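Branched-chain-amino-acid aminotransferase (Pseudomonas aeruginosa, PDB 6NST) probably catalyses the pyridoxal-phosphate-dependent transfer of the amino group between leucine, isoleucine or valine and 2-oxoglutarate. Local coordinates at residues A[28-42]-A[97-111]. The protein carries 1 engineered substitution. Numbering follows the deposited sequence.
Sequences THTHHYGMGVFEGVR and YIRPMVFYGSEGMGL. Engineered in segment 28-42: His31 (natural residue Leu).
Val37 and Val102 form an antiparallel hydrogen-bonded pair, Val102 N giving a nearly straight bond to Val37 O at 2.7 Å, and their side chains lie alongside each other, Val37 against helix 55-68. Farther along, Val41 and Ile98 pair likewise, and Val41 CG2 reaches the ring of Pro100. Met101 CG meets Phe38 CB on the face turned to Asn162. Phe38 CG sits between its backbone N and carbonyl carbon (chi1 73°), which sets CD1 over one face of the Arg99 guanidinium, 3.4 Å from Arg99 CZ, the two planes 44° apart. In that guanidinium's plane, Arg99 NH2 bonds Tyr97 OH at 3.0 Å; Arg99 NH2 also hydrogen-bonds Tyr33 OH of the second subunit. At the end of strand 97-104, Thr30 OG1 accepts from Tyr104 N at 2.7 Å and donates to Met35 O, so one hydroxyl links helix 29-33 to the strand and to the turn after the helix. Tyr104 turns its edge to the His29 ring face in an offset edge-to-face pair, planes at 83°. Against this buried, closely packed strand pairing, loop 105-111 is more open, with Gly108 poorly ordered and Gly110 exposed; a few points hold it. His29 NE2 bonds Gly110 O in its ring plane at 3.1 Å, Tyr33 OH donates to Met109 O at 2.7 Å, and Met109 CE makes a CH-pi contact over the centre of one His32 ring face. Phe38 lies near Lys160, the probable cofactor lysine, consistent with small-domain sheet strands bordering the active site in class-IV aminotransferases.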
loop_
_atom_site.group_PDB
_atom_site.type_symbol
_atom_site.label_atom_id
_atom_site.label_comp_id
_atom_site.label_asym_id
_atom_site.label_seq_id
_atom_site.Cartn_x
_atom_site.Cartn_y
_atom_site.Cartn_z
ATOM N N THR A 28 -0.278 -36.664 3.659
ATOM C CA THR A 28 -0.233 -35.873 4.882
ATOM C C THR A 28 -0.726 -34.455 4.611
ATOM O O THR A 28 -0.383 -33.844 3.595
ATOM C CB THR A 28 1.195 -35.851 5.431
ATOM O OG1 THR A 28 1.658 -37.195 5.611
ATOM C CG2 THR A 28 1.250 -35.131 6.757
ATOM N N HIS A 29 -1.539 -33.930 5.535
ATOM C CA HIS A 29 -2.218 -32.658 5.301
ATOM C C HIS A 29 -1.227 -31.498 5.230
ATOM O O HIS A 29 -1.301 -30.662 4.321
ATOM C CB HIS A 29 -3.258 -32.415 6.394
ATOM C CG HIS A 29 -4.222 -31.314 6.080
ATOM N ND1 HIS A 29 -3.943 -29.987 6.326
ATOM C CD2 HIS A 29 -5.468 -31.344 5.549
ATOM C CE1 HIS A 29 -4.973 -29.246 5.959
ATOM N NE2 HIS A 29 -5.912 -30.045 5.484
ATOM N N THR A 30 -0.297 -31.424 6.186
ATOM C CA THR A 30 0.722 -30.378 6.137
ATOM C C THR A 30 1.575 -30.493 4.878
ATOM O O THR A 30 2.042 -29.478 4.348
ATOM C CB THR A 30 1.600 -30.438 7.390
ATOM O OG1 THR A 30 0.782 -30.274 8.555
ATOM C CG2 THR A 30 2.660 -29.338 7.373
ATOM N N HIS A 31 1.767 -31.715 4.376
ATOM C CA HIS A 31 2.535 -31.912 3.153
ATOM C C HIS A 31 1.877 -31.231 1.958
ATOM O O HIS A 31 2.571 -30.772 1.043
ATOM C CB HIS A 31 2.700 -33.408 2.881
ATOM C CG HIS A 31 3.925 -33.756 2.097
ATOM N ND1 HIS A 31 4.097 -34.982 1.491
ATOM C CD2 HIS A 31 5.046 -33.046 1.833
ATOM C CE1 HIS A 31 5.268 -35.009 0.880
ATOM N NE2 HIS A 31 5.864 -33.846 1.074
ATOM N N HIS A 32 0.545 -31.154 1.951
ATOM C CA HIS A 32 -0.191 -30.608 0.819
ATOM C C HIS A 32 -0.619 -29.162 1.011
ATOM O O HIS A 32 -0.852 -28.468 0.015
ATOM C CB HIS A 32 -1.438 -31.458 0.535
ATOM C CG HIS A 32 -1.132 -32.816 -0.014
ATOM N ND1 HIS A 32 -1.400 -33.167 -1.320
ATOM C CD2 HIS A 32 -0.580 -33.909 0.564
ATOM C CE1 HIS A 32 -1.029 -34.419 -1.521
ATOM N NE2 HIS A 32 -0.528 -34.892 -0.394
ATOM N N TYR A 33 -0.732 -28.690 2.252
ATOM C CA TYR A 33 -1.237 -27.351 2.510
ATOM C C TYR A 33 -0.318 -26.502 3.379
ATOM O O TYR A 33 -0.662 -25.348 3.663
ATOM C CB TYR A 33 -2.629 -27.424 3.152
ATOM C CG TYR A 33 -3.627 -28.195 2.317
ATOM C CD1 TYR A 33 -4.216 -27.619 1.197
ATOM C CD2 TYR A 33 -3.975 -29.501 2.642
ATOM C CE1 TYR A 33 -5.125 -28.318 0.429
ATOM C CE2 TYR A 33 -4.886 -30.209 1.880
ATOM C CZ TYR A 33 -5.457 -29.612 0.774
ATOM O OH TYR A 33 -6.364 -30.309 0.008
ATOM N N GLY A 34 0.827 -27.028 3.807
ATOM C CA GLY A 34 1.811 -26.243 4.526
ATOM C C GLY A 34 1.443 -25.856 5.942
ATOM O O GLY A 34 2.260 -25.222 6.618
ATOM N N MET A 35 0.255 -26.217 6.419
ATOM C CA MET A 35 -0.184 -25.848 7.764
ATOM C C MET A 35 0.570 -26.689 8.785
ATOM O O MET A 35 0.232 -27.849 9.034
ATOM C CB MET A 35 -1.690 -26.026 7.904
ATOM C CG MET A 35 -2.253 -25.622 9.256
ATOM S SD MET A 35 -1.984 -23.882 9.634
ATOM C CE MET A 35 -3.547 -23.466 10.401
ATOM N N GLY A 36 1.594 -26.096 9.374
ATOM C CA GLY A 36 2.360 -26.747 10.413
ATOM C C GLY A 36 3.384 -25.768 10.937
ATOM O O GLY A 36 3.677 -24.747 10.307
ATOM N N VAL A 37 3.915 -26.087 12.111
ATOM C CA VAL A 37 4.895 -25.227 12.760
ATOM C C VAL A 37 6.140 -26.048 13.061
ATOM O O VAL A 37 6.079 -27.273 13.213
ATOM C CB VAL A 37 4.331 -24.574 14.044
ATOM C CG1 VAL A 37 3.046 -23.818 13.732
ATOM C CG2 VAL A 37 4.087 -25.618 15.120
ATOM N N PHE A 38 7.282 -25.368 13.128
ATOM C CA PHE A 38 8.548 -26.045 13.367
ATOM C C PHE A 38 9.504 -25.094 14.068
ATOM O O PHE A 38 9.223 -23.905 14.241
ATOM C CB PHE A 38 9.162 -26.577 12.064
ATOM C CG PHE A 38 9.726 -25.508 11.170
ATOM C CD1 PHE A 38 11.092 -25.296 11.100
ATOM C CD2 PHE A 38 8.891 -24.721 10.392
ATOM C CE1 PHE A 38 11.617 -24.318 10.275
ATOM C CE2 PHE A 38 9.409 -23.740 9.565
ATOM C CZ PHE A 38 10.775 -23.539 9.507
ATOM N N GLU A 39 10.646 -25.639 14.477
ATOM C CA GLU A 39 11.674 -24.870 15.160
ATOM C C GLU A 39 13.044 -25.294 14.653
ATOM O O GLU A 39 13.224 -26.390 14.114
ATOM C CB GLU A 39 11.600 -25.048 16.683
ATOM C CG GLU A 39 10.627 -24.108 17.377
ATOM C CD GLU A 39 11.012 -22.649 17.200
ATOM O OE1 GLU A 39 10.113 -21.822 16.934
ATOM O OE2 GLU A 39 12.216 -22.333 17.319
ATOM N N GLY A 40 14.008 -24.396 14.819
ATOM C CA GLY A 40 15.400 -24.706 14.576
ATOM C C GLY A 40 16.188 -24.530 15.855
ATOM O O GLY A 40 16.247 -23.426 16.403
ATOM N N VAL A 41 16.774 -25.613 16.358
ATOM C CA VAL A 41 17.445 -25.607 17.649
ATOM C C VAL A 41 18.845 -26.179 17.476
ATOM O O VAL A 41 19.078 -27.061 16.645
ATOM C CB VAL A 41 16.648 -26.404 18.709
ATOM C CG1 VAL A 41 17.106 -26.040 20.108
ATOM C CG2 VAL A 41 15.151 -26.155 18.555
ATOM N N ARG A 42 19.784 -25.663 18.266
ATOM C CA ARG A 42 21.174 -26.092 18.214
ATOM C C ARG A 42 21.588 -26.712 19.540
ATOM O O ARG A 42 21.185 -26.244 20.611
ATOM C CB ARG A 42 22.111 -24.925 17.884
ATOM C CG ARG A 42 22.109 -24.504 16.425
ATOM C CD ARG A 42 22.774 -25.540 15.536
ATOM N NE ARG A 42 24.204 -25.648 15.801
ATOM C CZ ARG A 42 25.118 -24.820 15.306
ATOM N NH1 ARG A 42 26.400 -24.996 15.598
ATOM N NH2 ARG A 42 24.754 -23.816 14.521
ATOM N N TYR A 97 21.978 -29.927 15.001
ATOM C CA TYR A 97 20.837 -29.080 14.694
ATOM C C TYR A 97 19.578 -29.910 14.896
ATOM O O TYR A 97 19.488 -31.037 14.398
ATOM C CB TYR A 97 20.917 -28.551 13.259
ATOM C CG TYR A 97 19.746 -27.692 12.833
ATOM C CD1 TYR A 97 19.775 -26.313 12.998
ATOM C CD2 TYR A 97 18.620 -28.259 12.249
ATOM C CE1 TYR A 97 18.708 -25.525 12.604
ATOM C CE2 TYR A 97 17.552 -27.480 11.853
ATOM C CZ TYR A 97 17.600 -26.115 12.032
ATOM O OH TYR A 97 16.534 -25.340 11.636
ATOM N N ILE A 98 18.621 -29.363 15.635
ATOM C CA ILE A 98 17.403 -30.076 15.995
ATOM C C ILE A 98 16.237 -29.452 15.246
ATOM O O ILE A 98 16.125 -28.222 15.160
ATOM C CB ILE A 98 17.160 -30.047 17.514
ATOM C CG1 ILE A 98 18.490 -30.128 18.261
ATOM C CG2 ILE A 98 16.252 -31.196 17.920
ATOM C CD1 ILE A 98 18.378 -29.827 19.738
ATOM N N ARG A 99 15.365 -30.304 14.707
ATOM C CA ARG A 99 14.186 -29.877 13.961
ATOM C C ARG A 99 12.947 -30.437 14.650
ATOM O O ARG A 99 12.461 -31.527 14.299
ATOM C CB ARG A 99 14.268 -30.321 12.500
ATOM C CG ARG A 99 13.022 -30.021 11.673
ATOM C CD ARG A 99 12.607 -28.567 11.786
ATOM N NE ARG A 99 13.615 -27.663 11.243
ATOM C CZ ARG A 99 13.655 -27.270 9.974
ATOM N NH1 ARG A 99 12.744 -27.704 9.114
ATOM N NH2 ARG A 99 14.607 -26.444 9.565
ATOM N N PRO A 100 12.423 -29.741 15.659
ATOM C CA PRO A 100 11.081 -30.067 16.150
ATOM C C PRO A 100 10.051 -29.557 15.154
ATOM O O PRO A 100 10.147 -28.426 14.674
ATOM C CB PRO A 100 10.990 -29.325 17.491
ATOM C CG PRO A 100 12.391 -28.839 17.787
ATOM C CD PRO A 100 13.052 -28.674 16.456
ATOM N N MET A 101 9.077 -30.401 14.828
ATOM C CA MET A 101 8.115 -30.052 13.792
ATOM C C MET A 101 6.753 -30.630 14.142
ATOM O O MET A 101 6.636 -31.820 14.448
ATOM C CB MET A 101 8.585 -30.549 12.420
ATOM C CG MET A 101 7.907 -29.866 11.244
ATOM S SD MET A 101 6.437 -30.735 10.675
ATOM C CE MET A 101 7.183 -32.095 9.779
ATOM N N VAL A 102 5.736 -29.772 14.097
ATOM C CA VAL A 102 4.353 -30.128 14.396
ATOM C C VAL A 102 3.564 -30.049 13.097
ATOM O O VAL A 102 3.638 -29.040 12.386
ATOM C CB VAL A 102 3.761 -29.191 15.463
ATOM C CG1 VAL A 102 2.298 -29.497 15.704
ATOM C CG2 VAL A 102 4.560 -29.279 16.757
ATOM N N PHE A 103 2.816 -31.108 12.780
ATOM C CA PHE A 103 2.123 -31.154 11.500
ATOM C C PHE A 103 0.830 -31.950 11.617
ATOM O O PHE A 103 0.704 -32.846 12.456
ATOM C CB PHE A 103 3.012 -31.749 10.394
ATOM C CG PHE A 103 3.363 -33.202 10.589
ATOM C CD1 PHE A 103 2.634 -34.198 9.957
ATOM C CD2 PHE A 103 4.442 -33.570 11.379
ATOM C CE1 PHE A 103 2.962 -35.532 10.121
ATOM C CE2 PHE A 103 4.776 -34.903 11.548
ATOM C CZ PHE A 103 4.035 -35.885 10.916
ATOM N N TYR A 104 -0.131 -31.605 10.760
ATOM C CA TYR A 104 -1.380 -32.347 10.670
ATOM C C TYR A 104 -1.164 -33.658 9.926
ATOM O O TYR A 104 -0.377 -33.734 8.984
ATOM C CB TYR A 104 -2.448 -31.517 9.954
ATOM C CG TYR A 104 -3.103 -30.460 10.813
ATOM C CD1 TYR A 104 -3.428 -30.714 12.140
ATOM C CD2 TYR A 104 -3.396 -29.203 10.297
ATOM C CE1 TYR A 104 -4.029 -29.747 12.928
ATOM C CE2 TYR A 104 -3.996 -28.231 11.076
ATOM C CZ TYR A 104 -4.309 -28.506 12.389
ATOM O OH TYR A 104 -4.905 -27.541 13.167
ATOM N N GLY A 105 -1.883 -34.694 10.351
ATOM C CA GLY A 105 -1.704 -36.023 9.804
ATOM C C GLY A 105 -2.469 -36.235 8.513
ATOM O O GLY A 105 -2.940 -35.294 7.870
ATOM N N SER A 106 -2.597 -37.508 8.136
ATOM C CA SER A 106 -3.320 -37.876 6.923
ATOM C C SER A 106 -4.738 -38.359 7.217
ATOM O O SER A 106 -5.118 -39.470 6.827
ATOM C CB SER A 106 -2.533 -38.937 6.157
ATOM O OG SER A 106 -2.218 -40.027 6.996
ATOM N N GLU A 107 -5.533 -37.528 7.894
ATOM C CA GLU A 107 -6.909 -37.891 8.221
ATOM C C GLU A 107 -7.902 -37.365 7.190
ATOM O O GLU A 107 -8.677 -38.138 6.616
ATOM C CB GLU A 107 -7.267 -37.391 9.624
ATOM C CG GLU A 107 -6.749 -38.271 10.751
ATOM C CD GLU A 107 -5.240 -38.257 10.846
ATOM O OE1 GLU A 107 -4.640 -37.210 10.523
ATOM O OE2 GLU A 107 -4.652 -39.289 11.235
ATOM N N GLY A 108 -7.887 -36.056 6.941
ATOM C CA GLY A 108 -8.730 -35.437 5.948
ATOM C C GLY A 108 -7.922 -34.848 4.803
ATOM O O GLY A 108 -6.694 -34.912 4.760
ATOM N N MET A 109 -8.656 -34.262 3.853
ATOM C CA MET A 109 -8.023 -33.668 2.684
ATOM C C MET A 109 -8.636 -32.335 2.271
ATOM O O MET A 109 -8.202 -31.763 1.264
ATOM C CB MET A 109 -8.073 -34.643 1.496
ATOM C CG MET A 109 -6.876 -34.541 0.566
ATOM S SD MET A 109 -5.308 -34.681 1.447
ATOM C CE MET A 109 -4.151 -34.507 0.094
ATOM N N GLY A 110 -9.630 -31.824 3.013
ATOM C CA GLY A 110 -10.195 -30.522 2.728
ATOM C C GLY A 110 -9.534 -29.423 3.542
ATOM O O GLY A 110 -8.790 -29.674 4.489
ATOM N N LEU A 111 -9.816 -28.185 3.153
ATOM C CA LEU A 111 -9.274 -27.024 3.852
ATOM C C LEU A 111 -9.901 -26.885 5.236
ATOM O O LEU A 111 -9.364 -27.379 6.225
ATOM C CB LEU A 111 -9.500 -25.744 3.041
ATOM C CG LEU A 111 -8.592 -25.465 1.839
ATOM C CD1 LEU A 111 -7.126 -25.601 2.227
ATOM C CD2 LEU A 111 -8.930 -26.358 0.652
#